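Local coordinates for protein 3-isopropylmalate dehydratase small subunit (Campylobacter jejuni, PDB 3Q3W) that forms the small subunit of isopropylmalate isomerase, the enzyme that interconverts 2-isopropylmalate and 3-isopropylmalate by way of 2-isopropylmaleate, at residues I100-F108 with G120-V131; H10-N21 with Y70-N81. All coordinates share one frame; numbering follows the deposited sequence.

Contact 1: I100-F108 with G120-V131; sequences IRAIIAPSF and GLLTIELAKDEV
Strands 102-105 and 122-125 pair in parallel at one margin of the mixed sheet, with 122-125 outermost in this chain. Five backbone hydrogen bonds pass alternately between them, from Leu122 N to Arg101 O down to Leu126 N to Ala105 O; the straightest, Ile124 N to Ile103 O, measures 2.9 Å. On one face Ile104 and Ile124 run alongside one another in the same direction, with CG1 of Ile104 4.0 Å from CB of Ile124, while Ile104 CG2 turns to meet CD1 of Leu126 at 3.6 Å. Across the sheet, the Phe108 ring takes CB of Thr123 over its centre, a CH-pi contact 3.8 Å above the plane. With CG anti to its own carbonyl carbon (chi1 -67°), Phe108 runs counter to Glu125, whose CG touches the ring edge at CD2 (3.6 Å); the Glu125 carboxylate, nearly coplanar with the ring, goes on to a salt bridge with Lys113. Beyond the strands, Val131 of the next helix comes in perpendicular to the proline, its CG2 3.9 Å from Pro106 CG. Helix 110-118 connects the strands and rests on Thr123 and Leu121, completing a beta-alpha-beta unit of the aconitase C-terminal domain family.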
loop_
_atom_site.group_PDB
_atom_site.type_symbol
_atom_site.label_atom_id
_atom_site.label_comp_id
_atom_site.label_asym_id
_atom_site.label_seq_id
_atom_site.Cartn_x
_atom_site.Cartn_y
_atom_site.Cartn_z
ATOM N N ILE A 100 -0.784 5.340 3.396
ATOM C CA ILE A 100 -1.324 4.093 2.865
ATOM C C ILE A 100 -1.682 3.116 3.981
ATOM O O ILE A 100 -0.851 2.764 4.825
ATOM C CB ILE A 100 -0.343 3.399 1.898
ATOM C CG1 ILE A 100 0.041 4.334 0.766
ATOM C CG2 ILE A 100 -0.938 2.042 1.376
ATOM C CD1 ILE A 100 -1.139 4.944 0.022
ATOM N N ARG A 101 -2.940 2.681 4.001
ATOM C CA ARG A 101 -3.434 1.784 5.041
ATOM C C ARG A 101 -3.523 0.316 4.561
ATOM O O ARG A 101 -3.493 -0.629 5.369
ATOM C CB ARG A 101 -4.794 2.290 5.482
ATOM C CG ARG A 101 -4.748 3.633 6.178
ATOM C CD ARG A 101 -4.247 3.512 7.604
ATOM N NE ARG A 101 -5.328 3.195 8.542
ATOM C CZ ARG A 101 -5.358 2.187 9.413
ATOM N NH1 ARG A 101 -6.423 2.054 10.177
ATOM N NH2 ARG A 101 -4.362 1.312 9.543
ATOM N N ALA A 102 -3.655 0.114 3.244
ATOM C CA ALA A 102 -3.805 -1.233 2.659
ATOM C C ALA A 102 -3.257 -1.274 1.244
ATOM O O ALA A 102 -3.319 -0.265 0.511
ATOM C CB ALA A 102 -5.255 -1.670 2.671
ATOM N N ILE A 103 -2.719 -2.425 0.860
ATOM C CA ILE A 103 -2.314 -2.683 -0.509
ATOM C C ILE A 103 -3.017 -3.948 -1.007
ATOM O O ILE A 103 -3.034 -4.951 -0.311
ATOM C CB ILE A 103 -0.816 -2.867 -0.615
ATOM C CG1 ILE A 103 -0.088 -1.615 -0.079
ATOM C CG2 ILE A 103 -0.426 -3.179 -2.048
ATOM C CD1 ILE A 103 1.328 -1.919 0.314
ATOM N N ILE A 104 -3.607 -3.879 -2.197
ATOM C CA ILE A 104 -4.224 -4.999 -2.861
ATOM C C ILE A 104 -3.281 -5.406 -3.987
ATOM O O ILE A 104 -2.892 -4.564 -4.813
ATOM C CB ILE A 104 -5.616 -4.581 -3.407
ATOM C CG1 ILE A 104 -6.528 -4.200 -2.238
ATOM C CG2 ILE A 104 -6.264 -5.704 -4.245
ATOM C CD1 ILE A 104 -7.765 -3.512 -2.622
ATOM N N ALA A 105 -2.862 -6.663 -4.020
ATOM C CA ALA A 105 -2.005 -7.171 -5.092
ATOM C C ALA A 105 -2.261 -8.666 -5.200
ATOM O O ALA A 105 -2.887 -9.221 -4.315
ATOM C CB ALA A 105 -0.530 -6.927 -4.782
ATOM N N PRO A 106 -1.768 -9.323 -6.260
ATOM C CA PRO A 106 -1.928 -10.773 -6.358
ATOM C C PRO A 106 -0.998 -11.548 -5.397
ATOM O O PRO A 106 -1.326 -12.650 -4.975
ATOM C CB PRO A 106 -1.548 -11.078 -7.819
ATOM C CG PRO A 106 -1.348 -9.748 -8.494
ATOM C CD PRO A 106 -1.032 -8.783 -7.412
ATOM N N SER A 107 0.152 -10.951 -5.069
ATOM C CA SER A 107 1.109 -11.520 -4.157
ATOM C C SER A 107 2.037 -10.419 -3.585
ATOM O O SER A 107 2.094 -9.310 -4.097
ATOM C CB SER A 107 1.924 -12.582 -4.849
ATOM O OG SER A 107 2.584 -12.040 -5.965
ATOM N N PHE A 108 2.730 -10.769 -2.498
ATOM C CA PHE A 108 3.653 -9.877 -1.803
ATOM C C PHE A 108 4.885 -10.678 -1.479
ATOM O O PHE A 108 4.791 -11.859 -1.127
ATOM C CB PHE A 108 3.062 -9.394 -0.482
ATOM C CG PHE A 108 1.900 -8.508 -0.635
ATOM C CD1 PHE A 108 2.081 -7.126 -0.715
ATOM C CD2 PHE A 108 0.613 -9.024 -0.701
ATOM C CE1 PHE A 108 1.020 -6.298 -0.863
ATOM C CE2 PHE A 108 -0.450 -8.191 -0.866
ATOM C CZ PHE A 108 -0.256 -6.825 -0.941
ATOM N N GLY A 120 1.013 -2.457 10.744
ATOM C CA GLY A 120 -0.417 -2.094 10.638
ATOM C C GLY A 120 -0.835 -1.770 9.230
ATOM O O GLY A 120 -1.899 -1.217 9.025
ATOM N N LEU A 121 0.003 -2.140 8.268
ATOM C CA LEU A 121 -0.252 -1.969 6.844
ATOM C C LEU A 121 -0.905 -3.269 6.307
ATOM O O LEU A 121 -0.226 -4.270 6.157
ATOM C CB LEU A 121 1.070 -1.689 6.116
ATOM C CG LEU A 121 1.096 -1.504 4.589
ATOM C CD1 LEU A 121 0.027 -0.499 4.134
ATOM C CD2 LEU A 121 2.476 -1.098 4.051
ATOM N N LEU A 122 -2.210 -3.253 6.043
ATOM C CA LEU A 122 -2.909 -4.458 5.617
ATOM C C LEU A 122 -2.636 -4.889 4.186
ATOM O O LEU A 122 -2.924 -4.168 3.207
ATOM C CB LEU A 122 -4.402 -4.312 5.802
ATOM C CG LEU A 122 -5.281 -5.509 5.447
ATOM C CD1 LEU A 122 -4.821 -6.827 6.138
ATOM C CD2 LEU A 122 -6.734 -5.192 5.849
ATOM N N THR A 123 -2.141 -6.104 4.062
ATOM C CA THR A 123 -1.756 -6.652 2.782
ATOM C C THR A 123 -2.802 -7.688 2.319
ATOM O O THR A 123 -2.954 -8.762 2.921
ATOM C CB THR A 123 -0.409 -7.305 2.937
ATOM O OG1 THR A 123 -0.538 -8.325 3.910
ATOM C CG2 THR A 123 0.595 -6.302 3.437
ATOM N N ILE A 124 -3.523 -7.315 1.266
ATOM C CA ILE A 124 -4.652 -8.067 0.742
ATOM C C ILE A 124 -4.241 -8.748 -0.529
ATOM O O ILE A 124 -3.959 -8.087 -1.548
ATOM C CB ILE A 124 -5.816 -7.131 0.442
ATOM C CG1 ILE A 124 -6.331 -6.550 1.753
ATOM C CG2 ILE A 124 -6.921 -7.859 -0.339
ATOM C CD1 ILE A 124 -7.139 -5.275 1.645
ATOM N N GLU A 125 -4.210 -10.076 -0.477
ATOM C CA GLU A 125 -3.868 -10.863 -1.649
ATOM C C GLU A 125 -5.171 -11.218 -2.345
ATOM O O GLU A 125 -6.061 -11.811 -1.715
ATOM C CB GLU A 125 -3.076 -12.119 -1.268
ATOM C CG GLU A 125 -1.621 -11.821 -0.918
ATOM C CD GLU A 125 -0.831 -13.019 -0.386
ATOM O OE1 GLU A 125 -1.441 -14.116 -0.158
ATOM O OE2 GLU A 125 0.419 -12.863 -0.237
ATOM N N LEU A 126 -5.293 -10.813 -3.613
ATOM C CA LEU A 126 -6.418 -11.200 -4.464
ATOM C C LEU A 126 -5.938 -12.026 -5.654
ATOM O O LEU A 126 -4.778 -11.951 -6.035
ATOM C CB LEU A 126 -7.175 -9.964 -4.953
ATOM C CG LEU A 126 -7.893 -9.190 -3.839
ATOM C CD1 LEU A 126 -8.856 -8.144 -4.414
ATOM C CD2 LEU A 126 -8.634 -10.183 -2.904
ATOM N N ALA A 127 -6.807 -12.842 -6.236
ATOM C CA ALA A 127 -6.432 -13.513 -7.478
ATOM C C ALA A 127 -6.127 -12.446 -8.543
ATOM O O ALA A 127 -6.745 -11.381 -8.559
ATOM C CB ALA A 127 -7.526 -14.477 -7.946
ATOM N N LYS A 128 -5.159 -12.739 -9.408
ATOM C CA LYS A 128 -4.694 -11.775 -10.401
ATOM C C LYS A 128 -5.844 -11.255 -11.258
ATOM O O LYS A 128 -5.897 -10.065 -11.565
ATOM C CB LYS A 128 -3.555 -12.380 -11.239
ATOM C CG LYS A 128 -3.499 -11.937 -12.695
ATOM C CD LYS A 128 -2.165 -11.340 -13.089
ATOM C CE LYS A 128 -2.110 -9.872 -12.733
ATOM N NZ LYS A 128 -0.815 -9.261 -13.158
ATOM N N ASP A 129 -6.773 -12.139 -11.617
ATOM C CA ASP A 129 -7.973 -11.715 -12.351
ATOM C C ASP A 129 -8.736 -10.647 -11.588
ATOM O O ASP A 129 -9.237 -9.699 -12.186
ATOM C CB ASP A 129 -8.905 -12.899 -12.693
ATOM C CG ASP A 129 -9.726 -13.403 -11.501
ATOM O OD1 ASP A 129 -10.977 -13.340 -11.574
ATOM O OD2 ASP A 129 -9.128 -13.899 -10.507
ATOM N N GLU A 130 -8.814 -10.781 -10.272
ATOM C CA GLU A 130 -9.568 -9.833 -9.472
ATOM C C GLU A 130 -8.789 -8.501 -9.420
ATOM O O GLU A 130 -9.392 -7.444 -9.548
ATOM C CB GLU A 130 -9.826 -10.373 -8.063
ATOM C CG GLU A 130 -10.837 -11.603 -7.934
ATOM C CD GLU A 130 -10.883 -12.197 -6.489
ATOM O OE1 GLU A 130 -9.889 -12.018 -5.747
ATOM O OE2 GLU A 130 -11.900 -12.833 -6.097
ATOM N N VAL A 131 -7.464 -8.563 -9.281
ATOM C CA VAL A 131 -6.615 -7.355 -9.307
ATOM C C VAL A 131 -6.773 -6.601 -10.648
ATOM O O VAL A 131 -6.880 -5.387 -10.672
ATOM C CB VAL A 131 -5.110 -7.682 -9.074
ATOM C CG1 VAL A 131 -4.264 -6.416 -9.174
ATOM C CG2 VAL A 131 -4.877 -8.378 -7.719
#

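Contact 2: H10-N21 with Y70-N81; sequences HKGIACPLEYAN and YQNSSILVSFEN
Cys15, in strand 10-17, meets Tyr70, which opens the turn leading into strand 73-78, in the close-packed part of this parallel pairing. With SG anti to the backbone N (chi1 -177°), Cys15 sets its sulfur 3.7 Å above the plane of the Tyr70 ring, displaced toward the rim, in a sulfur-aromatic contact. Pro16 lies athwart the tyrosine, its CD 3.4 Å from CE1 of Tyr70. Through the sheet, Ala14 CB fits against Ile75 CB at 3.7 Å; helix 128-140 covers this face, reaching both Ala14 and Val77. Backbone bonds alternate from Cys15 N to Ile75 O, Val77 N to Cys15 O and Leu17 N to Val77 O, joining two central strands of the mixed sheet in this aconitase C-terminal domain. At the start of the pairing Ile13 O accepts from both Ser74 N and Ile75 N. Here the contact is wetter: a water bridges Ile13 N, Asn72 O and Ser74 OG, and this same hydroxyl shares a 2.6 Å hydrogen bond with His10 NE2, in the imidazole plane.

Toward Asn21 and Asn81 the contact runs out to the surface. Ser78 OG donates to Leu17 O, and Glu18, centre of an inverse gamma turn, lays its CA over one face of the Phe79 ring, a CH-pi contact 3.9 Å from the centroid. Glu18 also has a salt bridge to Lys139. Asn21 N makes a straight 2.7 Å bond to Glu80 O. Last come the Asn21 and Asn81 amides, 74° apart: Asn81 ND2 donates a 3.2 Å bond to an in-plane lone pair of Asn21 OD1.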
loop_
_atom_site.group_PDB
_atom_site.type_symbol
_atom_site.label_atom_id
_atom_site.label_comp_id
_atom_site.label_asym_id
_atom_site.label_seq_id
_atom_site.Cartn_x
_atom_site.Cartn_y
_atom_site.Cartn_z
ATOM N N HIS A 10 -11.927 0.264 6.688
ATOM C CA HIS A 10 -11.350 1.478 6.101
ATOM C C HIS A 10 -11.916 1.727 4.702
ATOM O O HIS A 10 -11.978 0.832 3.876
ATOM C CB HIS A 10 -9.827 1.366 6.026
ATOM C CG HIS A 10 -9.173 2.524 5.353
ATOM N ND1 HIS A 10 -9.005 3.746 5.969
ATOM C CD2 HIS A 10 -8.688 2.666 4.094
ATOM C CE1 HIS A 10 -8.426 4.581 5.125
ATOM N NE2 HIS A 10 -8.238 3.951 3.977
ATOM N N LYS A 11 -12.310 2.968 4.442
ATOM C CA LYS A 11 -12.793 3.375 3.130
ATOM C C LYS A 11 -11.940 4.568 2.735
ATOM O O LYS A 11 -11.765 5.490 3.541
ATOM C CB LYS A 11 -14.260 3.771 3.212
ATOM C CG LYS A 11 -14.802 4.457 1.949
ATOM C CD LYS A 11 -16.331 4.605 1.968
ATOM C CE LYS A 11 -16.770 5.736 1.060
ATOM N NZ LYS A 11 -18.258 5.792 0.942
ATOM N N GLY A 12 -11.351 4.521 1.545
ATOM C CA GLY A 12 -10.574 5.657 1.037
ATOM C C GLY A 12 -10.220 5.543 -0.435
ATOM O O GLY A 12 -10.548 4.559 -1.108
ATOM N N ILE A 13 -9.531 6.561 -0.904
ATOM C CA ILE A 13 -9.120 6.677 -2.270
ATOM C C ILE A 13 -8.072 5.617 -2.582
ATOM O O ILE A 13 -7.051 5.501 -1.878
ATOM C CB ILE A 13 -8.551 8.104 -2.513
ATOM C CG1 ILE A 13 -9.579 9.177 -2.136
ATOM C CG2 ILE A 13 -7.997 8.255 -3.946
ATOM C CD1 ILE A 13 -10.758 9.289 -3.010
ATOM N N ALA A 14 -8.336 4.807 -3.603
ATOM C CA ALA A 14 -7.386 3.804 -4.062
ATOM C C ALA A 14 -6.713 4.248 -5.362
ATOM O O ALA A 14 -7.352 4.918 -6.194
ATOM C CB ALA A 14 -8.053 2.509 -4.239
ATOM N N CYS A 15 -5.439 3.863 -5.514
ATOM C CA CYS A 15 -4.584 4.296 -6.614
ATOM C C CYS A 15 -3.929 3.080 -7.231
ATOM O O CYS A 15 -3.224 2.342 -6.537
ATOM C CB CYS A 15 -3.476 5.247 -6.148
ATOM S SG CYS A 15 -2.485 5.831 -7.533
ATOM N N PRO A 16 -4.132 2.878 -8.537
ATOM C CA PRO A 16 -3.531 1.723 -9.162
ATOM C C PRO A 16 -2.115 2.002 -9.620
ATOM O O PRO A 16 -1.857 3.056 -10.213
ATOM C CB PRO A 16 -4.450 1.469 -10.357
ATOM C CG PRO A 16 -4.952 2.811 -10.726
ATOM C CD PRO A 16 -4.954 3.653 -9.486
ATOM N N LEU A 17 -1.210 1.091 -9.330
ATOM C CA LEU A 17 0.178 1.205 -9.781
ATOM C C LEU A 17 0.533 -0.067 -10.578
ATOM O O LEU A 17 0.909 -1.101 -10.020
ATOM C CB LEU A 17 1.143 1.402 -8.600
ATOM C CG LEU A 17 0.873 2.628 -7.729
ATOM C CD1 LEU A 17 1.828 2.615 -6.453
ATOM C CD2 LEU A 17 1.062 3.909 -8.452
ATOM N N GLU A 18 0.448 0.057 -11.898
ATOM C CA GLU A 18 0.518 -1.084 -12.804
ATOM C C GLU A 18 1.971 -1.447 -13.069
ATOM O O GLU A 18 2.480 -1.345 -14.199
ATOM C CB GLU A 18 -0.219 -0.736 -14.091
ATOM C CG GLU A 18 -1.723 -0.565 -13.882
ATOM C CD GLU A 18 -2.460 -0.284 -15.201
ATOM O OE1 GLU A 18 -2.683 -1.234 -15.998
ATOM O OE2 GLU A 18 -2.793 0.885 -15.431
ATOM N N TYR A 19 2.634 -1.865 -11.997
ATOM C CA TYR A 19 3.968 -2.384 -12.060
ATOM C C TYR A 19 4.000 -3.696 -11.267
ATOM O O TYR A 19 3.316 -3.835 -10.237
ATOM C CB TYR A 19 4.952 -1.382 -11.479
ATOM C CG TYR A 19 4.767 0.062 -11.903
ATOM C CD1 TYR A 19 5.442 0.587 -13.014
ATOM C CD2 TYR A 19 3.964 0.935 -11.164
ATOM C CE1 TYR A 19 5.299 1.948 -13.397
ATOM C CE2 TYR A 19 3.807 2.287 -11.540
ATOM C CZ TYR A 19 4.483 2.788 -12.653
ATOM O OH TYR A 19 4.330 4.133 -13.025
ATOM N N ALA A 20 4.771 -4.660 -11.764
ATOM C CA ALA A 20 5.034 -5.908 -11.038
ATOM C C ALA A 20 6.369 -5.754 -10.349
ATOM O O ALA A 20 7.186 -4.894 -10.715
ATOM C CB ALA A 20 5.055 -7.107 -11.980
ATOM N N ASN A 21 6.591 -6.594 -9.346
ATOM C CA ASN A 21 7.863 -6.621 -8.666
ATOM C C ASN A 21 8.299 -5.228 -8.176
ATOM O O ASN A 21 9.489 -4.921 -8.243
ATOM C CB ASN A 21 8.936 -7.185 -9.598
ATOM C CG ASN A 21 8.500 -8.443 -10.275
ATOM O OD1 ASN A 21 8.275 -9.457 -9.620
ATOM N ND2 ASN A 21 8.358 -8.391 -11.597
ATOM N N TYR A 70 -6.096 11.076 -7.731
ATOM C CA TYR A 70 -5.534 10.227 -6.665
ATOM C C TYR A 70 -4.981 10.949 -5.411
ATOM O O TYR A 70 -4.243 10.341 -4.592
ATOM C CB TYR A 70 -4.504 9.274 -7.266
ATOM C CG TYR A 70 -5.131 8.364 -8.328
ATOM C CD1 TYR A 70 -6.053 7.405 -7.973
ATOM C CD2 TYR A 70 -4.801 8.496 -9.672
ATOM C CE1 TYR A 70 -6.654 6.579 -8.947
ATOM C CE2 TYR A 70 -5.389 7.690 -10.669
ATOM C CZ TYR A 70 -6.317 6.727 -10.290
ATOM O OH TYR A 70 -6.868 5.901 -11.226
ATOM N N GLN A 71 -5.414 12.187 -5.215
ATOM C CA GLN A 71 -5.041 12.905 -4.021
ATOM C C GLN A 71 -5.582 12.161 -2.838
ATOM O O GLN A 71 -6.659 11.528 -2.916
ATOM C CB GLN A 71 -5.652 14.273 -3.980
ATOM C CG GLN A 71 -4.820 15.309 -4.621
ATOM C CD GLN A 71 -5.509 16.669 -4.514
ATOM O OE1 GLN A 71 -4.864 17.670 -4.282
ATOM N NE2 GLN A 71 -6.835 16.680 -4.643
ATOM N N ASN A 72 -4.845 12.242 -1.733
ATOM C CA ASN A 72 -5.228 11.574 -0.504
ATOM C C ASN A 72 -5.420 10.048 -0.617
ATOM O O ASN A 72 -6.260 9.460 0.080
ATOM C CB ASN A 72 -6.470 12.232 0.113
ATOM C CG ASN A 72 -6.101 13.345 1.029
ATOM O OD1 ASN A 72 -5.628 14.407 0.595
ATOM N ND2 ASN A 72 -6.241 13.099 2.323
ATOM N N SER A 73 -4.625 9.401 -1.447
ATOM C CA SER A 73 -4.719 7.931 -1.594
ATOM C C SER A 73 -4.380 7.267 -0.274
ATOM O O SER A 73 -3.402 7.673 0.386
ATOM C CB SER A 73 -3.781 7.435 -2.710
ATOM O OG SER A 73 -4.320 7.706 -3.992
ATOM N N SER A 74 -5.169 6.271 0.138
ATOM C CA SER A 74 -4.857 5.464 1.315
ATOM C C SER A 74 -4.886 3.964 1.046
ATOM O O SER A 74 -4.602 3.131 1.953
ATOM C CB SER A 74 -5.776 5.833 2.504
ATOM O OG SER A 74 -7.144 5.567 2.226
ATOM N N ILE A 75 -5.199 3.611 -0.197
ATOM C CA ILE A 75 -5.119 2.237 -0.714
ATOM C C ILE A 75 -4.386 2.174 -2.048
ATOM O O ILE A 75 -4.612 3.034 -2.930
ATOM C CB ILE A 75 -6.552 1.675 -0.949
ATOM C CG1 ILE A 75 -7.289 1.598 0.368
ATOM C CG2 ILE A 75 -6.506 0.301 -1.576
ATOM C CD1 ILE A 75 -8.835 1.455 0.248
ATOM N N LEU A 76 -3.539 1.160 -2.216
ATOM C CA LEU A 76 -2.810 0.939 -3.464
ATOM C C LEU A 76 -3.255 -0.362 -4.073
ATOM O O LEU A 76 -3.565 -1.309 -3.349
ATOM C CB LEU A 76 -1.298 0.918 -3.249
ATOM C CG LEU A 76 -0.613 2.191 -2.705
ATOM C CD1 LEU A 76 0.915 1.969 -2.580
ATOM C CD2 LEU A 76 -0.914 3.430 -3.528
ATOM N N VAL A 77 -3.325 -0.404 -5.401
ATOM C CA VAL A 77 -3.584 -1.629 -6.110
ATOM C C VAL A 77 -2.430 -1.832 -7.077
ATOM O O VAL A 77 -2.213 -1.015 -7.988
ATOM C CB VAL A 77 -4.903 -1.540 -6.856
ATOM C CG1 VAL A 77 -5.261 -2.926 -7.459
ATOM C CG2 VAL A 77 -5.961 -1.086 -5.922
ATOM N N SER A 78 -1.670 -2.897 -6.872
ATOM C CA SER A 78 -0.497 -3.196 -7.689
ATOM C C SER A 78 -0.480 -4.627 -8.209
ATOM O O SER A 78 -1.410 -5.388 -8.014
ATOM C CB SER A 78 0.760 -2.944 -6.888
ATOM O OG SER A 78 1.850 -2.637 -7.740
ATOM N N PHE A 79 0.585 -4.976 -8.909
ATOM C CA PHE A 79 0.669 -6.278 -9.503
ATOM C C PHE A 79 1.559 -7.124 -8.612
ATOM O O PHE A 79 1.791 -6.768 -7.446
ATOM C CB PHE A 79 1.190 -6.177 -10.932
ATOM C CG PHE A 79 0.258 -5.460 -11.901
ATOM C CD1 PHE A 79 -1.109 -5.409 -11.697
ATOM C CD2 PHE A 79 0.782 -4.915 -13.077
ATOM C CE1 PHE A 79 -1.918 -4.802 -12.622
ATOM C CE2 PHE A 79 -0.025 -4.315 -14.015
ATOM C CZ PHE A 79 -1.374 -4.254 -13.784
ATOM N N GLU A 80 2.021 -8.261 -9.133
ATOM C CA GLU A 80 2.604 -9.304 -8.304
ATOM C C GLU A 80 3.938 -8.951 -7.706
ATOM O O GLU A 80 4.658 -8.113 -8.218
ATOM C CB GLU A 80 2.747 -10.631 -9.070
ATOM C CG GLU A 80 3.402 -10.544 -10.474
ATOM C CD GLU A 80 2.366 -10.479 -11.619
ATOM O OE1 GLU A 80 1.493 -9.574 -11.602
ATOM O OE2 GLU A 80 2.431 -11.334 -12.524
ATOM N N ASN A 81 4.252 -9.671 -6.624
ATOM C CA ASN A 81 5.525 -9.593 -5.934
ATOM C C ASN A 81 5.810 -8.177 -5.466
ATOM O O ASN A 81 6.929 -7.672 -5.570
ATOM C CB ASN A 81 6.670 -10.186 -6.786
ATOM C CG ASN A 81 7.942 -10.432 -5.986
ATOM O OD1 ASN A 81 7.893 -10.741 -4.790
ATOM N ND2 ASN A 81 9.088 -10.267 -6.631
HETATM O O HOH W 1 -8.197 7.997 1.306
#

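In the fold
Along the chain both strands of contact 2 come first and those of contact 1 follow; their centres lie about 9 Å apart in one sheet. Strands 73-78 and 102-105 are neighbours, so the two pairings follow one another across the sheet in the order 122-125, 102-105, 73-78 and 9-17, all parallel; 145-149 then runs antiparallel beside 9-17. Arg101 N probably hydrogen-bonds to Ser74 O where the contacts adjoin. Farther along, in one of its two conformers Lys128 of contact 1 makes a salt bridge with Glu80 of contact 2 and a cation-pi contact with Phe79. Helix 128-140 starts at contact 1 and passes over Ala14 and Val77 of contact 2.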